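Local coordinates for protein glutathione S-transferase delta (Bombyx mori, PDB 3VK9) that probably conjugates glutathione to electrophilic compounds as a Delta-class glutathione transferase, working as a homodimer, at residues P55-V58 / S63-E66; L18-A23 / A69-L74; S111-P116 / A122-A127. All blocks are in the same frame, centred on the assembly; numbering follows the deposited sequence. Where two conformers were deposited one is given.

Contact 1 of 3, residues P55-V58 / S63-E66; sequences PTLV and SIWE
Leu57 and Ile64 form the antiparallel hydrogen-bonded pair of a beta hairpin that makes up one edge of the four-stranded sheet in the thioredoxin-like N-terminal domain. Leu57 N gives a bond of 2.9 Å to Ile64 O, tilted 23° from the carbonyl plane. The return bond, from Ile64 N to Leu57 O, is 3.0 Å long, with the donor in the plane of the Leu57 carbonyl. On the face shared by these two residues, Leu57 CB sits 4.1 Å from Ile64 CG1, and both side chains pack on Ile70 of helix 67-78. Val58 and Ser63 are the neighbouring non-hydrogen-bonded pair, and on their side the Thr56 methyl CG2 comes to 3.4 Å from Ser63 OG. That hydroxyl is hydrogen-bonded to Leu48 O. Thr56 OG1, turned the other way beside its own backbone N (chi1 -52°), is held by Tyr45 OH and Asn49 ND2 while facing Trp65 CB. Trp65 runs alongside Thr56, and its indole then leaves the hairpin, NE1 bonding Gln51 OE1 and the side chain packing on Gln97 of the second subunit. A cis peptide precedes Pro55, as is usual in this family, where the cis-proline loop borders the glutathione site. Here the bonding between the strands stops: Pro55 O faces Trp65 O at 3.0 Å, two acceptors with no bond between them, and Trp65 CB lies 3.2 Å from Pro55 O.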
loop_
_atom_site.group_PDB
_atom_site.type_symbol
_atom_site.label_atom_id
_atom_site.label_comp_id
_atom_site.label_asym_id
_atom_site.label_seq_id
_atom_site.Cartn_x
_atom_site.Cartn_y
_atom_site.Cartn_z
ATOM N N PRO A 55 -13.480 4.060 -0.731
ATOM C CA PRO A 55 -14.613 3.834 0.171
ATOM C C PRO A 55 -14.302 4.250 1.600
ATOM O O PRO A 55 -13.132 4.350 1.975
ATOM C CB PRO A 55 -14.764 2.316 0.130
ATOM C CG PRO A 55 -13.350 1.832 -0.000
ATOM C CD PRO A 55 -12.692 2.830 -0.934
ATOM N N THR A 56 -15.338 4.466 2.405
ATOM C CA THR A 56 -15.137 4.581 3.843
ATOM C C THR A 56 -16.083 3.606 4.545
ATOM O O THR A 56 -17.310 3.676 4.386
ATOM C CB THR A 56 -15.378 6.027 4.369
ATOM O OG1 THR A 56 -14.601 6.962 3.607
ATOM C CG2 THR A 56 -15.013 6.148 5.839
ATOM N N LEU A 57 -15.496 2.697 5.312
ATOM C CA LEU A 57 -16.236 1.699 6.068
ATOM C C LEU A 57 -16.475 2.268 7.476
ATOM O O LEU A 57 -15.534 2.717 8.116
ATOM C CB LEU A 57 -15.378 0.429 6.140
ATOM C CG LEU A 57 -15.916 -0.893 6.719
ATOM C CD1 LEU A 57 -15.894 -0.938 8.235
ATOM C CD2 LEU A 57 -17.287 -1.200 6.163
ATOM N N VAL A 58 -17.718 2.281 7.952
ATOM C CA VAL A 58 -17.981 2.773 9.309
ATOM C C VAL A 58 -18.662 1.704 10.143
ATOM O O VAL A 58 -19.802 1.305 9.877
ATOM C CB VAL A 58 -18.818 4.065 9.330
ATOM C CG1 VAL A 58 -19.015 4.551 10.768
ATOM C CG2 VAL A 58 -18.138 5.134 8.497
ATOM N N SER A 63 -13.925 4.053 11.853
ATOM C CA SER A 63 -13.961 4.462 10.470
ATOM C C SER A 63 -12.617 4.106 9.828
ATOM O O SER A 63 -11.564 4.524 10.314
ATOM C CB SER A 63 -14.224 5.971 10.393
ATOM O OG SER A 63 -14.073 6.447 9.074
ATOM N N ILE A 64 -12.637 3.327 8.749
ATOM C CA ILE A 64 -11.406 3.084 7.985
ATOM C C ILE A 64 -11.657 3.176 6.488
ATOM O O ILE A 64 -12.700 2.733 5.998
ATOM C CB ILE A 64 -10.770 1.728 8.317
ATOM C CG1 ILE A 64 -11.733 0.593 8.013
ATOM C CG2 ILE A 64 -10.345 1.667 9.783
ATOM C CD1 ILE A 64 -11.095 -0.756 8.179
ATOM N N TRP A 65 -10.705 3.747 5.757
ATOM C CA TRP A 65 -10.962 4.079 4.364
ATOM C C TRP A 65 -9.993 3.538 3.299
ATOM O O TRP A 65 -10.217 3.733 2.105
ATOM C CB TRP A 65 -11.141 5.588 4.203
ATOM C CG TRP A 65 -10.001 6.436 4.707
ATOM C CD1 TRP A 65 -8.915 6.864 3.989
ATOM C CD2 TRP A 65 -9.852 6.987 6.028
ATOM N NE1 TRP A 65 -8.105 7.639 4.781
ATOM C CE2 TRP A 65 -8.654 7.730 6.033
ATOM C CE3 TRP A 65 -10.608 6.916 7.201
ATOM C CZ2 TRP A 65 -8.197 8.394 7.160
ATOM C CZ3 TRP A 65 -10.154 7.585 8.325
ATOM C CH2 TRP A 65 -8.962 8.318 8.296
ATOM N N GLU A 66 -8.928 2.871 3.711
ATOM C CA GLU A 66 -8.077 2.221 2.731
ATOM C C GLU A 66 -8.744 0.896 2.363
ATOM O O GLU A 66 -8.906 0.023 3.213
ATOM C CB GLU A 66 -6.677 2.010 3.308
ATOM C CG GLU A 66 -5.913 3.323 3.502
ATOM C CD GLU A 66 -5.416 3.907 2.163
ATOM O OE1 GLU A 66 -5.345 3.147 1.171
ATOM O OE2 GLU A 66 -5.111 5.116 2.101
#

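Contact 2 of 3, residues L18-A23 / A69-L74; sequences LLTAKA and AIITYL
Thr20 and Ile71 mark the closest approach of two helix turns that run in roughly the same direction, their CA atoms 6.0 Å apart. Thr20 points its CB toward the other helix, and its side chain crosses that of Ile71 at about a right angle. The hydroxyl does the tightest touching: Thr20 OG1 stands 3.2 Å from Ile71 CG2 and 3.3 Å from Ile71 CB. The hydroxyl pressed against these carbons still has a polar partner in its own helix: chi1 of -63° folds OG1 back beside the backbone N, where it bonds Ala16 O. The same torsion sends the Thr20 methyl the other way, CG2 lying 3.8 Å from Ile71 O and 4.2 Å from Leu74 CD1. With an alanine here, the hydroxyl and methyl would be gone, and Ala16 O would probably lose its side-chain bond while Ile71 and Leu74 faced a gap. Around this small buried patch, Leu159 of helix 156-167 covers Thr20, and Val156 and Ser160 of that helix meet Ile71. The far side of helix 67-78 faces the dimer partner, Ala69 and Thr72 packing on Asp96 of the second subunit, while Ile70 turns to Pro55 beside the sheet.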
loop_
_atom_site.group_PDB
_atom_site.type_symbol
_atom_site.label_atom_id
_atom_site.label_comp_id
_atom_site.label_asym_id
_atom_site.label_seq_id
_atom_site.Cartn_x
_atom_site.Cartn_y
_atom_site.Cartn_z
ATOM N N LEU A 18 -16.716 -4.240 -2.489
ATOM C CA LEU A 18 -17.964 -4.885 -2.896
ATOM C C LEU A 18 -17.710 -6.363 -3.206
ATOM O O LEU A 18 -18.452 -7.225 -2.777
ATOM C CB LEU A 18 -18.607 -4.152 -4.081
ATOM C CG LEU A 18 -19.039 -2.735 -3.690
ATOM C CD1 LEU A 18 -19.396 -1.874 -4.912
ATOM C CD2 LEU A 18 -20.192 -2.810 -2.699
ATOM N N LEU A 19 -16.626 -6.651 -3.915
ATOM C CA LEU A 19 -16.239 -8.036 -4.179
ATOM C C LEU A 19 -16.016 -8.872 -2.908
ATOM O O LEU A 19 -16.476 -10.015 -2.808
ATOM C CB LEU A 19 -14.982 -8.072 -5.048
ATOM C CG LEU A 19 -15.171 -7.686 -6.523
ATOM C CD1 LEU A 19 -13.820 -7.418 -7.197
ATOM C CD2 LEU A 19 -15.962 -8.732 -7.257
ATOM N N THR A 20 -15.291 -8.300 -1.953
ATOM C CA THR A 20 -14.960 -9.001 -0.723
ATOM C C THR A 20 -16.234 -9.261 0.069
ATOM O O THR A 20 -16.401 -10.328 0.650
ATOM C CB THR A 20 -13.949 -8.205 0.117
ATOM O OG1 THR A 20 -12.712 -8.076 -0.609
ATOM C CG2 THR A 20 -13.685 -8.908 1.467
ATOM N N ALA A 21 -17.147 -8.294 0.065
ATOM C CA ALA A 21 -18.415 -8.469 0.760
ATOM C C ALA A 21 -19.239 -9.596 0.136
ATOM O O ALA A 21 -19.867 -10.396 0.850
ATOM C CB ALA A 21 -19.209 -7.144 0.801
ATOM N N LYS A 22 -19.263 -9.655 -1.192
ATOM C CA LYS A 22 -19.967 -10.736 -1.879
ATOM C C LYS A 22 -19.332 -12.079 -1.566
ATOM O O LYS A 22 -20.029 -13.038 -1.289
ATOM C CB LYS A 22 -20.002 -10.505 -3.393
ATOM C CG LYS A 22 -20.939 -9.372 -3.810
ATOM C CD LYS A 22 -22.397 -9.696 -3.504
ATOM C CE LYS A 22 -23.307 -8.613 -4.097
ATOM N NZ LYS A 22 -24.758 -8.906 -3.948
ATOM N N ALA A 23 -18.004 -12.140 -1.602
ATOM C CA ALA A 23 -17.295 -13.381 -1.291
ATOM C C ALA A 23 -17.538 -13.886 0.144
ATOM O O ALA A 23 -17.502 -15.079 0.395
ATOM C CB ALA A 23 -15.800 -13.210 -1.549
ATOM N N ALA A 69 -7.113 -2.204 3.643
ATOM C CA ALA A 69 -7.323 -2.490 5.064
ATOM C C ALA A 69 -8.764 -2.953 5.361
ATOM O O ALA A 69 -8.989 -3.743 6.281
ATOM C CB ALA A 69 -6.969 -1.276 5.925
ATOM N N ILE A 70 -9.734 -2.433 4.606
ATOM C CA ILE A 70 -11.135 -2.805 4.813
ATOM C C ILE A 70 -11.365 -4.281 4.455
ATOM O O ILE A 70 -12.039 -5.023 5.190
ATOM C CB ILE A 70 -12.086 -1.946 3.944
ATOM C CG1 ILE A 70 -12.088 -0.484 4.396
ATOM C CG2 ILE A 70 -13.507 -2.563 3.932
ATOM C CD1 ILE A 70 -12.778 0.507 3.397
ATOM N N ILE A 71 -10.824 -4.711 3.319
ATOM C CA ILE A 71 -11.084 -6.075 2.868
ATOM C C ILE A 71 -10.453 -7.106 3.800
ATOM O O ILE A 71 -11.039 -8.158 4.050
ATOM C CB ILE A 71 -10.675 -6.325 1.378
ATOM C CG1 ILE A 71 -9.156 -6.225 1.198
ATOM C CG2 ILE A 71 -11.415 -5.350 0.451
ATOM C CD1 ILE A 71 -8.678 -6.214 -0.256
ATOM N N THR A 72 -9.271 -6.818 4.324
ATOM C CA THR A 72 -8.679 -7.761 5.270
ATOM C C THR A 72 -9.429 -7.669 6.601
ATOM O O THR A 72 -9.623 -8.684 7.268
ATOM C CB THR A 72 -7.169 -7.568 5.451
ATOM O OG1 THR A 72 -6.898 -6.268 5.996
ATOM C CG2 THR A 72 -6.422 -7.733 4.105
ATOM N N TYR A 73 -9.875 -6.464 6.974
ATOM C CA TYR A 73 -10.702 -6.309 8.178
ATOM C C TYR A 73 -12.002 -7.142 8.156
ATOM O O TYR A 73 -12.368 -7.752 9.153
ATOM C CB TYR A 73 -11.072 -4.845 8.406
ATOM C CG TYR A 73 -12.081 -4.626 9.529
ATOM C CD1 TYR A 73 -11.718 -4.809 10.868
ATOM C CD2 TYR A 73 -13.390 -4.210 9.257
ATOM C CE1 TYR A 73 -12.617 -4.580 11.907
ATOM C CE2 TYR A 73 -14.322 -3.980 10.315
ATOM C CZ TYR A 73 -13.918 -4.172 11.628
ATOM O OH TYR A 73 -14.787 -3.954 12.679
ATOM N N LEU A 74 -12.696 -7.145 7.019
ATOM C CA LEU A 74 -13.930 -7.922 6.855
ATOM C C LEU A 74 -13.724 -9.417 7.087
ATOM O O LEU A 74 -14.551 -10.072 7.732
ATOM C CB LEU A 74 -14.562 -7.675 5.471
ATOM C CG LEU A 74 -15.053 -6.235 5.247
ATOM C CD1 LEU A 74 -15.564 -6.048 3.823
ATOM C CD2 LEU A 74 -16.127 -5.844 6.262
#

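Contact 3 of 3, residues S111-P116 / A122-A127; sequences SDYFYP and APADKA
Pro116 and Ala122 meet directly where the chain turns back from the end of helix 89-119. Ala122 N bonds Pro116 O at 3.0 Å, nearly straight at the hydrogen (163°) but coming from above the carbonyl plane. Ala122 CB points at the helix, close over the same group, 3.3 Å from Pro116 O and 3.7 Å from Pro116 CB. The other firm point is the buried Tyr113. With CG anti to the backbone N (chi1 171°), the ring reaches out toward the returning chain and offers its edge to Asp125 O, 3.5 Å from Tyr113 CE1. Tyr113 OH, 3.7 Å from Ala124 CB, is gripped by Asp172 OD1 and Asn129 ND2. Between these two points the backbones stand too far apart to bond, and a water bridges them, donating to Tyr113 O (2.7 Å) and accepting from Asp125 N (3.1 Å). Pro123 and Ala124, on the outer side, are exposed to solvent. Asp125 then starts the next helix as its N-cap, OD1 taking the N-H of Lys128. The contact thus joins the C-terminal end of helix 89-119 to the start of helix 126-142 in the all-helical domain; Val132 of the latter also packs on Tyr113, while Phe114 faces helix 195-213.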
loop_
_atom_site.group_PDB
_atom_site.type_symbol
_atom_site.label_atom_id
_atom_site.label_comp_id
_atom_site.label_asym_id
_atom_site.label_seq_id
_atom_site.Cartn_x
_atom_site.Cartn_y
_atom_site.Cartn_z
ATOM N N SER A 111 -2.949 4.783 -12.439
ATOM C CA SER A 111 -3.397 6.105 -12.039
ATOM C C SER A 111 -2.516 7.193 -12.664
ATOM O O SER A 111 -3.027 8.139 -13.286
ATOM C CB SER A 111 -3.382 6.204 -10.509
ATOM O OG SER A 111 -3.798 7.482 -10.079
ATOM N N ASP A 112 -1.198 7.055 -12.518
ATOM C CA ASP A 112 -0.259 8.069 -13.028
ATOM C C ASP A 112 -0.375 8.261 -14.532
ATOM O O ASP A 112 -0.241 9.376 -15.058
ATOM C CB ASP A 112 1.191 7.726 -12.665
ATOM C CG ASP A 112 1.492 7.947 -11.189
ATOM O OD1 ASP A 112 0.654 8.567 -10.493
ATOM O OD2 ASP A 112 2.566 7.501 -10.726
ATOM N N TYR A 113 -0.628 7.158 -15.222
ATOM C CA TYR A 113 -0.705 7.158 -16.670
ATOM C C TYR A 113 -2.033 7.719 -17.172
ATOM O O TYR A 113 -2.070 8.537 -18.099
ATOM C CB TYR A 113 -0.545 5.719 -17.184
ATOM C CG TYR A 113 -0.835 5.582 -18.654
ATOM C CD1 TYR A 113 -0.029 6.213 -19.595
ATOM C CD2 TYR A 113 -1.907 4.813 -19.107
ATOM C CE1 TYR A 113 -0.281 6.095 -20.947
ATOM C CE2 TYR A 113 -2.162 4.683 -20.467
ATOM C CZ TYR A 113 -1.344 5.327 -21.379
ATOM O OH TYR A 113 -1.579 5.215 -22.739
ATOM N N PHE A 114 -3.115 7.270 -16.538
ATOM C CA PHE A 114 -4.473 7.454 -17.059
ATOM C C PHE A 114 -5.216 8.716 -16.607
ATOM O O PHE A 114 -5.867 9.371 -17.416
ATOM C CB PHE A 114 -5.314 6.214 -16.738
ATOM C CG PHE A 114 -6.583 6.109 -17.545
ATOM C CD1 PHE A 114 -6.566 6.301 -18.908
ATOM C CD2 PHE A 114 -7.790 5.803 -16.934
ATOM C CE1 PHE A 114 -7.735 6.196 -19.654
ATOM C CE2 PHE A 114 -8.957 5.691 -17.672
ATOM C CZ PHE A 114 -8.928 5.889 -19.027
ATOM N N TYR A 115 -5.141 9.048 -15.321
ATOM C CA TYR A 115 -5.991 10.111 -14.783
ATOM C C TYR A 115 -5.601 11.527 -15.217
ATOM O O TYR A 115 -6.462 12.400 -15.311
ATOM C CB TYR A 115 -6.134 9.991 -13.261
ATOM C CG TYR A 115 -6.912 8.757 -12.828
ATOM C CD1 TYR A 115 -8.005 8.303 -13.558
ATOM C CD2 TYR A 115 -6.553 8.045 -11.696
ATOM C CE1 TYR A 115 -8.720 7.174 -13.164
ATOM C CE2 TYR A 115 -7.261 6.919 -11.293
ATOM C CZ TYR A 115 -8.341 6.486 -12.034
ATOM O OH TYR A 115 -9.043 5.365 -11.635
ATOM N N PRO A 116 -4.308 11.764 -15.486
ATOM C CA PRO A 116 -3.962 13.023 -16.152
ATOM C C PRO A 116 -4.668 13.167 -17.504
ATOM O O PRO A 116 -5.059 14.278 -17.863
ATOM C CB PRO A 116 -2.451 12.903 -16.362
ATOM C CG PRO A 116 -1.995 12.032 -15.236
ATOM C CD PRO A 116 -3.110 11.037 -15.021
ATOM N N ALA A 122 -4.431 15.666 -20.433
ATOM C CA ALA A 122 -3.027 15.433 -20.743
ATOM C C ALA A 122 -2.914 14.442 -21.893
ATOM O O ALA A 122 -3.823 13.648 -22.127
ATOM C CB ALA A 122 -2.296 14.911 -19.513
ATOM N N PRO A 123 -1.804 14.496 -22.637
ATOM C CA PRO A 123 -1.575 13.495 -23.683
ATOM C C PRO A 123 -1.077 12.192 -23.065
ATOM O O PRO A 123 -0.585 12.207 -21.936
ATOM C CB PRO A 123 -0.481 14.134 -24.538
ATOM C CG PRO A 123 0.276 14.985 -23.588
ATOM C CD PRO A 123 -0.731 15.505 -22.590
ATOM N N ALA A 124 -1.218 11.081 -23.783
ATOM C CA ALA A 124 -0.773 9.792 -23.266
ATOM C C ALA A 124 0.747 9.734 -23.310
ATOM O O ALA A 124 1.360 9.917 -24.364
ATOM C CB ALA A 124 -1.395 8.645 -24.058
ATOM N N ASP A 125 1.352 9.505 -22.149
ATOM C CA ASP A 125 2.798 9.549 -22.005
ATOM C C ASP A 125 3.349 8.153 -22.231
ATOM O O ASP A 125 2.956 7.203 -21.558
ATOM C CB ASP A 125 3.154 10.060 -20.600
ATOM C CG ASP A 125 4.651 10.196 -20.375
ATOM O OD1 ASP A 125 5.330 9.163 -20.240
ATOM O OD2 ASP A 125 5.145 11.336 -20.297
ATOM N N LYS A 126 4.247 8.031 -23.195
ATOM C CA LYS A 126 4.798 6.738 -23.566
ATOM C C LYS A 126 5.543 6.116 -22.396
ATOM O O LYS A 126 5.406 4.922 -22.117
ATOM C CB LYS A 126 5.732 6.887 -24.774
ATOM C CG LYS A 126 6.426 5.595 -25.205
ATOM C CD LYS A 126 5.428 4.556 -25.708
ATOM C CE LYS A 126 6.116 3.456 -26.518
ATOM N NZ LYS A 126 6.902 2.507 -25.674
ATOM N N ALA A 127 6.335 6.923 -21.708
ATOM C CA ALA A 127 7.092 6.412 -20.569
ATOM C C ALA A 127 6.170 5.900 -19.447
ATOM O O ALA A 127 6.366 4.800 -18.920
ATOM C CB ALA A 127 8.069 7.476 -20.057
HETATM O O HOH W 1 0.095 9.668 -19.299
#

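Overall arrangement
From the N terminus, the chain first enters contact 2 on helix 12-24, passes through strand 29-32 and helix 43-48, and makes the hairpin of contact 1 before helix 67-78 closes the long loop of contact 2. Contact 1 is therefore nested inside contact 2, and their centres lie 11 Å apart. They touch through helix 67-78, whose Ile70 and Tyr73 lie against the hairpin. Together they tie sheet and helices of the thioredoxin-like domain, and both reach the second subunit. Contact 3 follows in series, closing a short turn in the helical domain, on the opposite side of the chain's centre from contact 2, with their nearest atoms about 14 Å apart.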